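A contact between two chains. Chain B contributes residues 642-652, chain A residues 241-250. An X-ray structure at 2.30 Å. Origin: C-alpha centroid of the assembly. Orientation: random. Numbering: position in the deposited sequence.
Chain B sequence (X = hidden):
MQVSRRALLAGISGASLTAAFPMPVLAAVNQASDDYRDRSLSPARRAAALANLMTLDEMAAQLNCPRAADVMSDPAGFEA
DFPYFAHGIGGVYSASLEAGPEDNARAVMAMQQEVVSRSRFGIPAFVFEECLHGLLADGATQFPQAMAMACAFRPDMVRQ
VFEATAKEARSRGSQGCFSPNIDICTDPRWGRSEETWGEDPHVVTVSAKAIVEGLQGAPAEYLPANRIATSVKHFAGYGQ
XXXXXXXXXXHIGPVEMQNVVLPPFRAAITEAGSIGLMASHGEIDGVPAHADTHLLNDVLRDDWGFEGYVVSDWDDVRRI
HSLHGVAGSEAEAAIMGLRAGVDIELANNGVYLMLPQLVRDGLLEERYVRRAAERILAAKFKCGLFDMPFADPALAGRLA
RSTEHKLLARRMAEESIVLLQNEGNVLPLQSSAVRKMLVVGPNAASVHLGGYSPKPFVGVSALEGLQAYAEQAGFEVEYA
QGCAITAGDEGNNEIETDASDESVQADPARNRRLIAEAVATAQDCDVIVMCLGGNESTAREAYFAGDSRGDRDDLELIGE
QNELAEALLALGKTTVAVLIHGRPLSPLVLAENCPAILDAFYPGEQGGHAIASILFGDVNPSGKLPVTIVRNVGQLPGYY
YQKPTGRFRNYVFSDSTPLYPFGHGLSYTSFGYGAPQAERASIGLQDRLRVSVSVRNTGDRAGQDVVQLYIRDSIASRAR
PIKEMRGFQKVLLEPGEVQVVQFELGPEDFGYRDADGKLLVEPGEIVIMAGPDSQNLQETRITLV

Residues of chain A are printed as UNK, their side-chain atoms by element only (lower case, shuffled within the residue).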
# COMPACT_ATOMS: atom_id res chain seq x y z
N GLN B 642 -3.97 5.22 -12.47
CA GLN B 642 -3.83 6.05 -11.28
C GLN B 642 -4.86 7.17 -11.29
O GLN B 642 -5.29 7.63 -12.36
CB GLN B 642 -2.42 6.64 -11.20
CG GLN B 642 -1.30 5.62 -11.06
CD GLN B 642 -1.25 5.00 -9.69
OE1 GLN B 642 -1.40 5.70 -8.69
NE2 GLN B 642 -1.06 3.68 -9.62
N LYS B 643 -5.26 7.62 -10.09
CA LYS B 643 -5.99 8.88 -9.93
C LYS B 643 -5.10 10.02 -10.41
O LYS B 643 -3.89 9.80 -10.57
CB LYS B 643 -6.40 9.09 -8.47
CG LYS B 643 -7.34 8.02 -7.89
CD LYS B 643 -8.57 7.81 -8.75
CE LYS B 643 -9.58 6.91 -8.06
NZ LYS B 643 -10.18 7.57 -6.85
N PRO B 644 -5.61 11.24 -10.61
CA PRO B 644 -4.72 12.33 -11.04
C PRO B 644 -3.60 12.59 -10.06
O PRO B 644 -2.55 13.12 -10.45
CB PRO B 644 -5.66 13.54 -11.13
CG PRO B 644 -7.01 12.97 -11.33
CD PRO B 644 -7.02 11.66 -10.57
N THR B 645 -3.77 12.22 -8.80
CA THR B 645 -2.75 12.40 -7.78
C THR B 645 -1.90 11.15 -7.57
O THR B 645 -0.94 11.21 -6.80
CB THR B 645 -3.40 12.78 -6.44
OG1 THR B 645 -4.46 11.86 -6.14
CG2 THR B 645 -3.96 14.19 -6.48
N GLY B 646 -2.24 10.04 -8.22
CA GLY B 646 -1.66 8.76 -7.84
C GLY B 646 -0.16 8.71 -8.05
O GLY B 646 0.60 8.29 -7.17
N ARG B 647 0.29 9.17 -9.22
CA ARG B 647 1.71 9.33 -9.50
C ARG B 647 2.02 10.78 -9.85
O ARG B 647 2.86 11.07 -10.71
CB ARG B 647 2.17 8.37 -10.61
CG ARG B 647 2.23 6.91 -10.17
CD ARG B 647 2.54 5.96 -11.35
NE ARG B 647 3.83 6.25 -11.98
CZ ARG B 647 3.97 6.87 -13.15
NH1 ARG B 647 2.91 7.26 -13.84
NH2 ARG B 647 5.18 7.08 -13.65
N PHE B 648 1.32 11.70 -9.18
CA PHE B 648 1.52 13.13 -9.45
C PHE B 648 2.96 13.56 -9.17
O PHE B 648 3.55 14.30 -9.96
CB PHE B 648 0.53 13.93 -8.61
CG PHE B 648 0.71 15.42 -8.68
CD1 PHE B 648 0.71 16.08 -9.90
CD2 PHE B 648 0.82 16.16 -7.51
CE1 PHE B 648 0.87 17.48 -9.95
CE2 PHE B 648 0.95 17.56 -7.54
CZ PHE B 648 0.98 18.21 -8.78
N ARG B 649 3.54 13.10 -8.06
CA ARG B 649 4.91 13.40 -7.68
C ARG B 649 5.81 12.18 -7.90
O ARG B 649 5.39 11.03 -7.72
CB ARG B 649 4.98 13.85 -6.22
CG ARG B 649 4.09 15.09 -5.89
CD ARG B 649 4.60 16.39 -6.53
NE ARG B 649 4.42 16.42 -7.98
CZ ARG B 649 4.83 17.40 -8.77
NH1 ARG B 649 4.62 17.33 -10.08
NH2 ARG B 649 5.44 18.47 -8.24
N ASN B 650 7.06 12.45 -8.28
CA ASN B 650 8.04 11.43 -8.63
C ASN B 650 9.08 11.27 -7.51
O ASN B 650 9.19 12.10 -6.61
CB ASN B 650 8.72 11.79 -9.95
CG ASN B 650 7.74 11.84 -11.12
OD1 ASN B 650 7.03 10.88 -11.36
ND2 ASN B 650 7.73 12.94 -11.86
N TYR B 651 9.84 10.18 -7.57
CA TYR B 651 10.78 9.89 -6.50
C TYR B 651 12.09 10.65 -6.71
O TYR B 651 12.54 10.87 -7.84
CB TYR B 651 11.05 8.40 -6.38
CG TYR B 651 9.82 7.59 -6.02
CD1 TYR B 651 9.40 7.48 -4.70
CD2 TYR B 651 9.09 6.94 -7.01
CE1 TYR B 651 8.28 6.73 -4.36
CE2 TYR B 651 7.97 6.19 -6.70
CZ TYR B 651 7.57 6.10 -5.37
OH TYR B 651 6.46 5.35 -5.08
N VAL B 652 12.72 11.04 -5.60
CA VAL B 652 13.89 11.91 -5.69
C VAL B 652 15.06 11.12 -6.25
O VAL B 652 15.30 9.97 -5.86
CB VAL B 652 14.20 12.53 -4.31
CG1 VAL B 652 14.32 11.47 -3.28
CG2 VAL B 652 15.47 13.34 -4.34
N UNK A 241 -0.70 8.19 1.88
CA UNK A 241 -0.68 8.23 0.43
C UNK A 241 0.06 7.06 -0.19
O UNK A 241 1.12 6.66 0.31
N UNK A 242 -0.49 6.47 -1.25
CA UNK A 242 0.11 5.27 -1.81
C UNK A 242 1.48 5.61 -2.38
O UNK A 242 1.76 6.75 -2.77
c UNK A 242 -1.05 5.58 -4.05
c UNK A 242 -2.04 4.06 -2.25
c UNK A 242 -0.78 4.61 -2.88
c UNK A 242 -1.93 4.98 -5.17
N UNK A 243 2.36 4.60 -2.41
CA UNK A 243 3.69 4.78 -2.94
C UNK A 243 4.60 5.63 -2.10
O UNK A 243 5.77 5.80 -2.47
N UNK A 244 4.12 6.14 -0.96
CA UNK A 244 4.85 7.15 -0.23
C UNK A 244 4.96 8.44 -0.99
O UNK A 244 5.84 9.25 -0.72
N UNK A 245 4.08 8.65 -1.96
CA UNK A 245 4.15 9.78 -2.86
C UNK A 245 3.26 10.90 -2.35
O UNK A 245 2.08 10.68 -2.05
c UNK A 245 4.64 8.19 -4.77
n UNK A 245 3.09 7.20 -6.47
c UNK A 245 3.76 9.34 -4.27
n UNK A 245 4.03 5.12 -6.72
n UNK A 245 1.75 5.35 -6.91
c UNK A 245 4.37 7.88 -6.25
c UNK A 245 2.96 5.89 -6.70
N UNK A 246 3.85 12.09 -2.21
CA UNK A 246 3.10 13.24 -1.74
C UNK A 246 1.95 13.53 -2.69
O UNK A 246 2.11 13.48 -3.91
c UNK A 246 4.04 14.45 -1.64
o UNK A 246 2.99 15.20 0.38
n UNK A 246 3.71 16.78 -1.05
c UNK A 246 3.53 15.51 -0.68
N UNK A 247 0.77 13.81 -2.13
CA UNK A 247 -0.50 14.11 -2.79
C UNK A 247 -1.28 12.85 -3.19
O UNK A 247 -2.44 12.98 -3.57
c UNK A 247 -1.03 17.38 -3.71
c UNK A 247 -0.35 14.98 -4.06
c UNK A 247 0.61 19.11 -3.35
c UNK A 247 -0.73 18.72 -3.48
c UNK A 247 -0.02 16.42 -3.79
c UNK A 247 1.64 18.17 -3.46
c UNK A 247 1.31 16.83 -3.68
N UNK A 248 -0.70 11.65 -3.15
CA UNK A 248 -1.36 10.47 -3.71
C UNK A 248 -2.50 10.01 -2.81
O UNK A 248 -2.50 10.26 -1.60
c UNK A 248 -0.36 9.33 -3.93
N UNK A 249 -3.50 9.33 -3.38
CA UNK A 249 -4.65 8.92 -2.58
C UNK A 249 -4.24 8.00 -1.44
O UNK A 249 -3.22 7.31 -1.49
c UNK A 249 -3.66 8.97 -4.80
c UNK A 249 -5.17 8.77 -4.91
c UNK A 249 -5.54 8.17 -3.58
N UNK A 250 -5.07 8.01 -0.41
CA UNK A 250 -4.96 7.09 0.71
C UNK A 250 -6.13 6.13 0.65
O UNK A 250 -7.23 6.50 0.22
o UNK A 250 -3.94 8.81 2.05
c UNK A 250 -4.97 7.85 2.04
O HOH W 1 1.75 11.87 -6.17
O HOH W 2 -4.88 12.13 -3.62

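Position 241 has backbone atoms alone and touches nothing on chain B. With no side-chain atom, it is Gly A241.

Position 242 carries four carbons, forked at the first, with one arm two carbons long. Its CB points toward chain B, and the end of the longer arm packs against the side-chain oxygen of Gln B642. That beta-branched pattern is Ile A242, and the contact is CD1 to Gln B642 OE1 at 3.6 Å.

Position 243 again has no side chain. Phi is +70°, which favours glycine, and an ideal CB would sit 3.0 Å from Tyr B651 OH, a clash. This is Gly A243; without a CB the tyrosine hydroxyl has room to approach, and Tyr B651 OH donates a hydrogen bond to Gly A243 O at 2.7 Å.

Position 244 is equally bare, with phi at +65° and no atom within 4.5 Å of the chain B stretch, and is Gly A244.

Position 245 shows three carbons, a nitrogen, then a carbon bearing two more nitrogens: a guanidinium. It has the largest area covered by the other stretch, 103 Å², and its nitrogens reach Gly B646 O and Tyr B651 OH. This is Arg A245. NE donates to Gly B646 O at 2.8 Å with an angle of 151°, NH2 adds a weak bond to the same Gly B646 O at 3.2 Å, and NH1 donates to Tyr B651 OH at 2.9 Å. Both acceptors lie near the guanidinium plane, as in-plane N-H bonds require, whereas Arg B647 CG covers one face, 3.6 Å from NH2.

Position 246 has two carbons, the second carrying one oxygen and one nitrogen. Toward chain B it offers its backbone O, 3.2 Å from Arg B649 CG. Elements distinguish this amide from a carboxylate: Asn A246. Its side-chain polar atoms are bonded elsewhere in the structure.

Position 247 is one carbon followed by a six-carbon ring with no oxygen. The edge of Phe B648 meets the face of this ring, with centroids 5.3 Å apart and planes at 86°. It is Phe A247. Phi is +84°, as suits the third residue of the type II turn from Arg A245 to position 248.

Position 248 has a single side-chain carbon, CB, 3.5 Å from Gly B646 O, and is Ala A248. Its CA makes a CA-H...O contact with Thr B645 O at 3.2 Å.

Position 249 has three carbons closing a ring onto its own nitrogen, packed against Gly B646 and Lys B643, which identifies Pro A249. Its CD lies 3.6 Å from Gly B646 CA and its CG 3.8 Å from Lys B643 CG.

Position 250, one carbon then one oxygen, out of reach of chain B, is Ser A250.

The contact couples a polar centre to an aromatic pair. Arg A245 binds a backbone carbonyl and a tyrosine hydroxyl, and that hydroxyl in turn donates a hydrogen bond to Gly A243 O, linking three groups in sequence. Water 1 extends the polar network, donating to Asn A246 O and Thr B645 O, each at 2.8 Å, and accepting from Arg B649 N at 2.9 Å. Water 2 joins Phe A247 O and Thr B645 OG1, each 2.6 Å from its oxygen. Together the two stretches bury 638 Å².

Chain A, residues 241-250: GIGGRNFAPS
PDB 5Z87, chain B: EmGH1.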